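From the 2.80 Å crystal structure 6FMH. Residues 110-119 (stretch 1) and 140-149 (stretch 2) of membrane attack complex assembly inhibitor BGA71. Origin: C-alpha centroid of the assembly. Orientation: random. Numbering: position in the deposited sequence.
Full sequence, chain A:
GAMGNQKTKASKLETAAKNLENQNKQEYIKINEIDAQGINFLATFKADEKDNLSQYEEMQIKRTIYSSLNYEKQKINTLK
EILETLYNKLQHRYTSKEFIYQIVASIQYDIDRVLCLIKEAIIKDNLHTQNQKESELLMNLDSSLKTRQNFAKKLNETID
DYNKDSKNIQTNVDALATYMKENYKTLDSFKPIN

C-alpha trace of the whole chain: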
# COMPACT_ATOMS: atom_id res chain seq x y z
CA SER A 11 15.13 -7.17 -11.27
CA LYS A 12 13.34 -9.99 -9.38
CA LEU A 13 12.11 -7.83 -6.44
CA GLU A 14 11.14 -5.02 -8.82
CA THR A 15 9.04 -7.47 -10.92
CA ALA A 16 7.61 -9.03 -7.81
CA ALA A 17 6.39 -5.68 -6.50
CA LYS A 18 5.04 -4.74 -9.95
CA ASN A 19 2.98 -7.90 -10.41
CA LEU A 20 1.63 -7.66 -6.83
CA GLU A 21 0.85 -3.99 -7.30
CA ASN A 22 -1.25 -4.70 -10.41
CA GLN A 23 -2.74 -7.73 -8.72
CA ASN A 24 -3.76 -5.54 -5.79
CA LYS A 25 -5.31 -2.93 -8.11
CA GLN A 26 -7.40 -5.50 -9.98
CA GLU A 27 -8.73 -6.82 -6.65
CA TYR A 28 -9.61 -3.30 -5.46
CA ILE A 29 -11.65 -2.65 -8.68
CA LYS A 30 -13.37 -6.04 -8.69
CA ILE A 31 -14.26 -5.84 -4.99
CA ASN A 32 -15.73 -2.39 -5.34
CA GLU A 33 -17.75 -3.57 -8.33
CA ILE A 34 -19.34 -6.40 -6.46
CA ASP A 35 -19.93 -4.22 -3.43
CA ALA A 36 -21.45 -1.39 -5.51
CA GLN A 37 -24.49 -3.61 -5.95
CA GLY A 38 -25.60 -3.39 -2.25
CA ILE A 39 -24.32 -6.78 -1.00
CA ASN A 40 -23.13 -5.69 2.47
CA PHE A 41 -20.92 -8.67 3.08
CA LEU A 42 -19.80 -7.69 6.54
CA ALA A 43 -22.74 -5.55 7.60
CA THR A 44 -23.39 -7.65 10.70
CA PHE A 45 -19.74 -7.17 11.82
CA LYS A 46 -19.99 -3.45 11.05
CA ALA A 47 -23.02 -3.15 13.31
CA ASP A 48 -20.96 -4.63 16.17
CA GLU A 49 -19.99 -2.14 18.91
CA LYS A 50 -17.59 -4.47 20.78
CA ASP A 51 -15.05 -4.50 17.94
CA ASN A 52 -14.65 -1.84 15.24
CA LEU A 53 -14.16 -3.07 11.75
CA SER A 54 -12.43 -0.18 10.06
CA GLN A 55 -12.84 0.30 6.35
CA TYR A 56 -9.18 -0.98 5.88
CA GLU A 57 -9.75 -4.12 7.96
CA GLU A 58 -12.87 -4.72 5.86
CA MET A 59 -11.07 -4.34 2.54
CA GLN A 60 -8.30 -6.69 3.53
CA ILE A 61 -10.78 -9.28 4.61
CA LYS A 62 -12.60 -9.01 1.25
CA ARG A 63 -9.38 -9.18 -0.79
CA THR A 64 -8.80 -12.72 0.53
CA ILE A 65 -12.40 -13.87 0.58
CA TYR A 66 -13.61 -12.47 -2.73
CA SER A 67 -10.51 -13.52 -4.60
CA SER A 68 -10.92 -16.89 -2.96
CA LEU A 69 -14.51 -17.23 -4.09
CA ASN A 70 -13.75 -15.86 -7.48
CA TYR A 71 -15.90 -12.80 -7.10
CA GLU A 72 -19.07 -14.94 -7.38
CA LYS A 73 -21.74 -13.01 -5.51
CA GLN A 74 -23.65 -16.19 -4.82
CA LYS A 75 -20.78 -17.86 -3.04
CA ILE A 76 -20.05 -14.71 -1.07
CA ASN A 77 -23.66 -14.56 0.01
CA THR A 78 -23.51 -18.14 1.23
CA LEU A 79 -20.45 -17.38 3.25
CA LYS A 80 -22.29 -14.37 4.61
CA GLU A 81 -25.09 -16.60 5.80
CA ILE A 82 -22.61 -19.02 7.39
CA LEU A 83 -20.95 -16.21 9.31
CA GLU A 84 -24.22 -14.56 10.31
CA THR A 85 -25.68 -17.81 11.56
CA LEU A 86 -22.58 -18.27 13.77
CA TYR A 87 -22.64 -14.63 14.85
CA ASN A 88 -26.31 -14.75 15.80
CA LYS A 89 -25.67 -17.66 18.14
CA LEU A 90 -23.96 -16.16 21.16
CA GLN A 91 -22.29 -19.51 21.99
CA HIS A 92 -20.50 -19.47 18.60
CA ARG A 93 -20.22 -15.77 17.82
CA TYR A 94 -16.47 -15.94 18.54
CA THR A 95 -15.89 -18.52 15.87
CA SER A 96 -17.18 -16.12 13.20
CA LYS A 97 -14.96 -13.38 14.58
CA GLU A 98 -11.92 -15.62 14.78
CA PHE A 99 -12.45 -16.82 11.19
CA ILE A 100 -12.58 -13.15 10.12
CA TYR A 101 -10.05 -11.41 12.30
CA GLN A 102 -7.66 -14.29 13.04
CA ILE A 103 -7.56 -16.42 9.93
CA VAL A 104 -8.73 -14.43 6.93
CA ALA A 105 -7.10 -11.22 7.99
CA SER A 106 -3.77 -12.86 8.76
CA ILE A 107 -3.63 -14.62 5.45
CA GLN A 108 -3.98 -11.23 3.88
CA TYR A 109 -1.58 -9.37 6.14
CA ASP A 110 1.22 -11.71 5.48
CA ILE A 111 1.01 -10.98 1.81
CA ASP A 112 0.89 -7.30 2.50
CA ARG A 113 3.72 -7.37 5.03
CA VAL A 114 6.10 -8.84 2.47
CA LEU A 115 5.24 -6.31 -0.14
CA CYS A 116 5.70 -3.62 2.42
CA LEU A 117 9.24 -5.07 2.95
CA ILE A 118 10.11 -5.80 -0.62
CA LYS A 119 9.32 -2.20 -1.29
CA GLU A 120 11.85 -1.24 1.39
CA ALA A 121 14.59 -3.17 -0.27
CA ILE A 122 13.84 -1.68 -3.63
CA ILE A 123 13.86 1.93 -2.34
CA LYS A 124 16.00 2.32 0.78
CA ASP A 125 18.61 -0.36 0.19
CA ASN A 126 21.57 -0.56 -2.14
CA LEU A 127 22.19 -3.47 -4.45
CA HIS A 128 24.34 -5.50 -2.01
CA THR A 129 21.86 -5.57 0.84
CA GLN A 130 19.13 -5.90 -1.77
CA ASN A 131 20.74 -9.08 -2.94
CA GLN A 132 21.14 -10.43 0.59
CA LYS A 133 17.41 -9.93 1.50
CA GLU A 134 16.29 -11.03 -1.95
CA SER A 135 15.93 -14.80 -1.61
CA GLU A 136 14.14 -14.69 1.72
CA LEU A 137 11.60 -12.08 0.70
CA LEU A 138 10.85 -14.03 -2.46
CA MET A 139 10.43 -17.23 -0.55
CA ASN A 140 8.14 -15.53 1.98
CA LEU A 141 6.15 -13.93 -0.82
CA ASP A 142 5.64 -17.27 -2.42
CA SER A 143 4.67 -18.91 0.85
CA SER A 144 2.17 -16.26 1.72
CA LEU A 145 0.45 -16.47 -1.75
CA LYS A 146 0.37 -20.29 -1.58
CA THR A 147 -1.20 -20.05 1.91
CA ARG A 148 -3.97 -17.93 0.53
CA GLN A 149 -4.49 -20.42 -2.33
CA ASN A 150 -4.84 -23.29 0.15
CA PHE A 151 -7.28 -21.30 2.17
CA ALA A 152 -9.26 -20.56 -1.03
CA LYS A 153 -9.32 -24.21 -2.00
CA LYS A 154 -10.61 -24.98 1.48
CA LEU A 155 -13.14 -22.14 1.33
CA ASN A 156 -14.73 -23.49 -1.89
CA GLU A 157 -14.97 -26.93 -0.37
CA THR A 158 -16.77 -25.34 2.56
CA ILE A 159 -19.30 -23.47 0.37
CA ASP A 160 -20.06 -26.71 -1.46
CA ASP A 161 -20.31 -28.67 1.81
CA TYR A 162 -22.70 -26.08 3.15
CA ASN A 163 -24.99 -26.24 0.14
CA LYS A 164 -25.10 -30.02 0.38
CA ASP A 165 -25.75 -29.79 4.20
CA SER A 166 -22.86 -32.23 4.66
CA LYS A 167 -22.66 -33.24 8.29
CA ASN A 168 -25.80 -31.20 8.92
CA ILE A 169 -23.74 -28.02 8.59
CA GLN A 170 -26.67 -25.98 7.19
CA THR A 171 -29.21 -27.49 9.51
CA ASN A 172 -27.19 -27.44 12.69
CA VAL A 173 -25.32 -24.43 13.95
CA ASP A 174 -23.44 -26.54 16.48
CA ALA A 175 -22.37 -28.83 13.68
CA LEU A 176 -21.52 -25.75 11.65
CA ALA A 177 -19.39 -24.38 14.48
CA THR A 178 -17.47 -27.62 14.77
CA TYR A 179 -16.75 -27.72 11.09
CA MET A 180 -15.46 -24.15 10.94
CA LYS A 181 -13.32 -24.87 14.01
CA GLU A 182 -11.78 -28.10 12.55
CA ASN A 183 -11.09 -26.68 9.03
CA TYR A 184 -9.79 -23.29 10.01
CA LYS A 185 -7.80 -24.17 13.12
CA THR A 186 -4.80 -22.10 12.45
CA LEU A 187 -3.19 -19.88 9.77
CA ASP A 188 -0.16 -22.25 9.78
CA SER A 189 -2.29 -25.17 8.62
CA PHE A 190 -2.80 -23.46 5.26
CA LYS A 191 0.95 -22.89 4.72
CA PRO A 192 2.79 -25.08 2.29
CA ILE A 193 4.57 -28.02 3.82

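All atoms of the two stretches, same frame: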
# COMPACT_ATOMS: atom_id res chain seq x y z
N ASP A 110 -0.04 -11.16 5.82
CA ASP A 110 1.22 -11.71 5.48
C ASP A 110 1.64 -11.28 4.12
O ASP A 110 2.74 -10.92 3.92
CB ASP A 110 1.14 -13.21 5.56
CG ASP A 110 1.33 -13.72 6.93
OD1 ASP A 110 1.40 -12.98 7.86
OD2 ASP A 110 1.43 -14.88 7.08
N ILE A 111 0.74 -11.34 3.18
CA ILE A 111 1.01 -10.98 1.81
C ILE A 111 1.37 -9.53 1.70
O ILE A 111 2.17 -9.15 0.93
CB ILE A 111 -0.21 -11.26 0.93
CG1 ILE A 111 -0.56 -12.72 0.90
CG2 ILE A 111 0.04 -10.86 -0.50
CD1 ILE A 111 -1.91 -13.03 0.35
N ASP A 112 0.74 -8.72 2.51
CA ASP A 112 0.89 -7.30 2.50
C ASP A 112 2.14 -6.87 3.18
O ASP A 112 2.77 -5.98 2.72
CB ASP A 112 -0.29 -6.68 3.20
CG ASP A 112 -1.49 -6.60 2.37
OD1 ASP A 112 -1.44 -6.91 1.21
OD2 ASP A 112 -2.51 -6.22 2.87
N ARG A 113 2.47 -7.52 4.29
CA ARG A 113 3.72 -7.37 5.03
C ARG A 113 4.99 -7.53 4.21
O ARG A 113 5.91 -6.79 4.37
CB ARG A 113 3.75 -8.37 6.18
CG ARG A 113 4.61 -7.96 7.35
CD ARG A 113 5.30 -9.07 8.07
NE ARG A 113 6.38 -8.54 8.87
CZ ARG A 113 6.42 -8.53 10.19
NH1 ARG A 113 5.45 -9.05 10.89
NH2 ARG A 113 7.44 -8.00 10.80
N VAL A 114 5.03 -8.54 3.38
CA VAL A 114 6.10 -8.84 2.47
C VAL A 114 6.26 -7.85 1.37
O VAL A 114 7.35 -7.61 0.93
CB VAL A 114 5.83 -10.18 1.78
CG1 VAL A 114 6.96 -10.58 0.88
CG2 VAL A 114 5.53 -11.26 2.77
N LEU A 115 5.17 -7.29 0.89
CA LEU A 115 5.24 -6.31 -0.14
C LEU A 115 5.66 -5.02 0.47
O LEU A 115 6.27 -4.24 -0.15
CB LEU A 115 3.90 -6.18 -0.82
CG LEU A 115 3.95 -5.14 -1.91
CD1 LEU A 115 4.78 -5.50 -3.10
CD2 LEU A 115 2.55 -4.86 -2.28
N CYS A 116 5.30 -4.80 1.70
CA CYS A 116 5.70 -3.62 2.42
C CYS A 116 7.23 -3.66 2.57
O CYS A 116 7.83 -2.65 2.50
CB CYS A 116 4.90 -3.47 3.76
SG CYS A 116 3.89 -2.01 4.07
N LEU A 117 7.81 -4.83 2.72
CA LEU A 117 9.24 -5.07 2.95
C LEU A 117 10.11 -5.26 1.74
O LEU A 117 11.26 -5.05 1.79
CB LEU A 117 9.41 -6.35 3.75
CG LEU A 117 9.25 -6.39 5.23
CD1 LEU A 117 9.23 -7.81 5.71
CD2 LEU A 117 10.35 -5.63 5.87
N ILE A 118 9.53 -5.74 0.68
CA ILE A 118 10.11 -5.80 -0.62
C ILE A 118 10.20 -4.41 -1.19
O ILE A 118 11.10 -4.12 -1.92
CB ILE A 118 9.23 -6.66 -1.54
CG1 ILE A 118 9.28 -8.10 -1.09
CG2 ILE A 118 9.61 -6.53 -3.00
CD1 ILE A 118 8.84 -9.12 -2.10
N LYS A 119 9.25 -3.56 -0.87
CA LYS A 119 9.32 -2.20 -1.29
C LYS A 119 10.46 -1.47 -0.62
O LYS A 119 11.12 -0.70 -1.24
CB LYS A 119 7.99 -1.51 -1.05
CG LYS A 119 6.95 -1.78 -2.11
CD LYS A 119 5.62 -1.30 -1.66
CE LYS A 119 4.60 -1.36 -2.75
NZ LYS A 119 3.32 -0.81 -2.30
N ASN A 140 9.27 -15.94 1.19
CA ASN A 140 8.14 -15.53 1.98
C ASN A 140 6.94 -15.12 1.14
O ASN A 140 5.79 -15.42 1.47
CB ASN A 140 8.52 -14.33 2.87
CG ASN A 140 9.45 -14.73 4.01
OD1 ASN A 140 9.57 -15.88 4.33
ND2 ASN A 140 10.13 -13.76 4.60
N LEU A 141 7.22 -14.42 0.06
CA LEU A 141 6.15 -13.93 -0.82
C LEU A 141 5.42 -15.11 -1.39
O LEU A 141 4.19 -15.13 -1.49
CB LEU A 141 6.75 -13.11 -1.96
CG LEU A 141 5.79 -12.71 -3.07
CD1 LEU A 141 4.62 -11.91 -2.52
CD2 LEU A 141 6.57 -11.95 -4.11
N ASP A 142 6.20 -16.05 -1.87
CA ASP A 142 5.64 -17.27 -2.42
C ASP A 142 4.76 -17.98 -1.37
O ASP A 142 3.69 -18.51 -1.70
CB ASP A 142 6.80 -18.17 -2.87
CG ASP A 142 6.36 -19.28 -3.80
OD1 ASP A 142 5.69 -18.97 -4.83
OD2 ASP A 142 6.69 -20.46 -3.53
N SER A 143 5.31 -18.11 -0.16
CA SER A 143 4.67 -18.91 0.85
C SER A 143 3.34 -18.30 1.27
O SER A 143 2.34 -18.98 1.41
CB SER A 143 5.56 -19.00 2.07
OG SER A 143 4.76 -19.47 3.17
N SER A 144 3.35 -16.99 1.36
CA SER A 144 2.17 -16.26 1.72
C SER A 144 1.06 -16.25 0.62
O SER A 144 -0.11 -16.21 0.97
CB SER A 144 2.57 -14.87 2.11
OG SER A 144 2.92 -14.18 0.93
N LEU A 145 1.42 -16.26 -0.67
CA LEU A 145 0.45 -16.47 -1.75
C LEU A 145 -0.10 -17.89 -1.77
O LEU A 145 -1.33 -18.10 -1.92
CB LEU A 145 1.07 -16.12 -3.14
CG LEU A 145 1.30 -14.60 -3.41
CD1 LEU A 145 2.14 -14.38 -4.63
CD2 LEU A 145 0.03 -13.77 -3.51
N LYS A 146 0.77 -18.88 -1.62
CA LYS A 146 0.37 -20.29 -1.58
C LYS A 146 -0.63 -20.53 -0.42
O LYS A 146 -1.77 -21.09 -0.60
CB LYS A 146 1.62 -21.16 -1.52
CG LYS A 146 2.35 -21.19 -2.85
CD LYS A 146 3.34 -22.31 -2.96
CE LYS A 146 4.17 -22.19 -4.25
NZ LYS A 146 3.34 -22.07 -5.49
N THR A 147 -0.31 -19.96 0.74
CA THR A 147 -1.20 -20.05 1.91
C THR A 147 -2.60 -19.61 1.53
O THR A 147 -3.59 -20.32 1.80
CB THR A 147 -0.65 -19.29 3.12
OG1 THR A 147 0.61 -19.87 3.52
CG2 THR A 147 -1.59 -19.36 4.29
N ARG A 148 -2.70 -18.45 0.88
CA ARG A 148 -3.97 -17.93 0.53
C ARG A 148 -4.69 -18.85 -0.48
O ARG A 148 -5.94 -19.01 -0.46
CB ARG A 148 -3.87 -16.55 -0.06
CG ARG A 148 -5.27 -16.04 -0.37
CD ARG A 148 -5.34 -14.58 -0.61
NE ARG A 148 -4.74 -14.27 -1.88
CZ ARG A 148 -4.67 -13.06 -2.39
NH1 ARG A 148 -5.17 -12.02 -1.76
NH2 ARG A 148 -4.07 -12.90 -3.54
N GLN A 149 -3.91 -19.45 -1.39
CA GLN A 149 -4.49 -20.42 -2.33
C GLN A 149 -5.09 -21.59 -1.57
O GLN A 149 -6.08 -22.14 -1.98
CB GLN A 149 -3.45 -20.89 -3.37
CG GLN A 149 -3.28 -19.94 -4.54
CD GLN A 149 -1.97 -20.19 -5.28
OE1 GLN A 149 -1.58 -21.34 -5.50
NE2 GLN A 149 -1.29 -19.10 -5.67

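How do the two backbones lie against each other? Both stretches are helical throughout, and they run nearly antiparallel, at 159° between their N-to-C directions, with axes approaching to 8.9 Å. The tightest point is at Ser144, whose CA lies 5.4 Å from the CA of Ile111; farther along, the CA atoms of Val114 and Leu141 are 6.1 Å apart. Because the helices run in nearly opposite senses, moving forward from Ile111 to Val114 and Ile118 means moving back from Arg148 toward Leu141.

What fills the hollow at Ser144? Its side chain is small and points toward the other helix, leaving room for Ile111, which has the largest covered area of the contact. Ile111 CG1 rests 3.5 Å from Ser144 O, while Asp110 CB meets Ser144 CB at 4.1 Å. The serine hydroxyl turns back on its own helix, where Ser144 OG donates a 2.9 Å hydrogen bond to Leu141 O, so this polar group can sit beside aliphatic carbon without needing a partner across the gap.

Where do the other ends of Ile111 go? Ile111 CG2 comes within 4.2 Å of Leu145 CD2, an apolar contact, and Ile111 CD1 lies 3.8 Å from Arg148 NE, over one face of the guanidinium. That flat face accepts a methyl group, while Arg148 NH2 is hydrogen-bonded elsewhere in the structure.

How does the contact continue beyond the serine? Val114 points toward the partner helix, and its forked side chain sits against Asn140, Leu141 and Ser144, with Val114 CG1 3.8 Å from Leu141 CB and Val114 CG2 4.3 Å from both Asn140 CB and Ser144 OG. One turn later, Ile118 CD1 meets Leu141 CD2 at 4.1 Å, so Leu141 touches both residues. No hydrogen bond crosses between the stretches; fitted shape and the burial of 367 Å², both sides summed, characterise the contact.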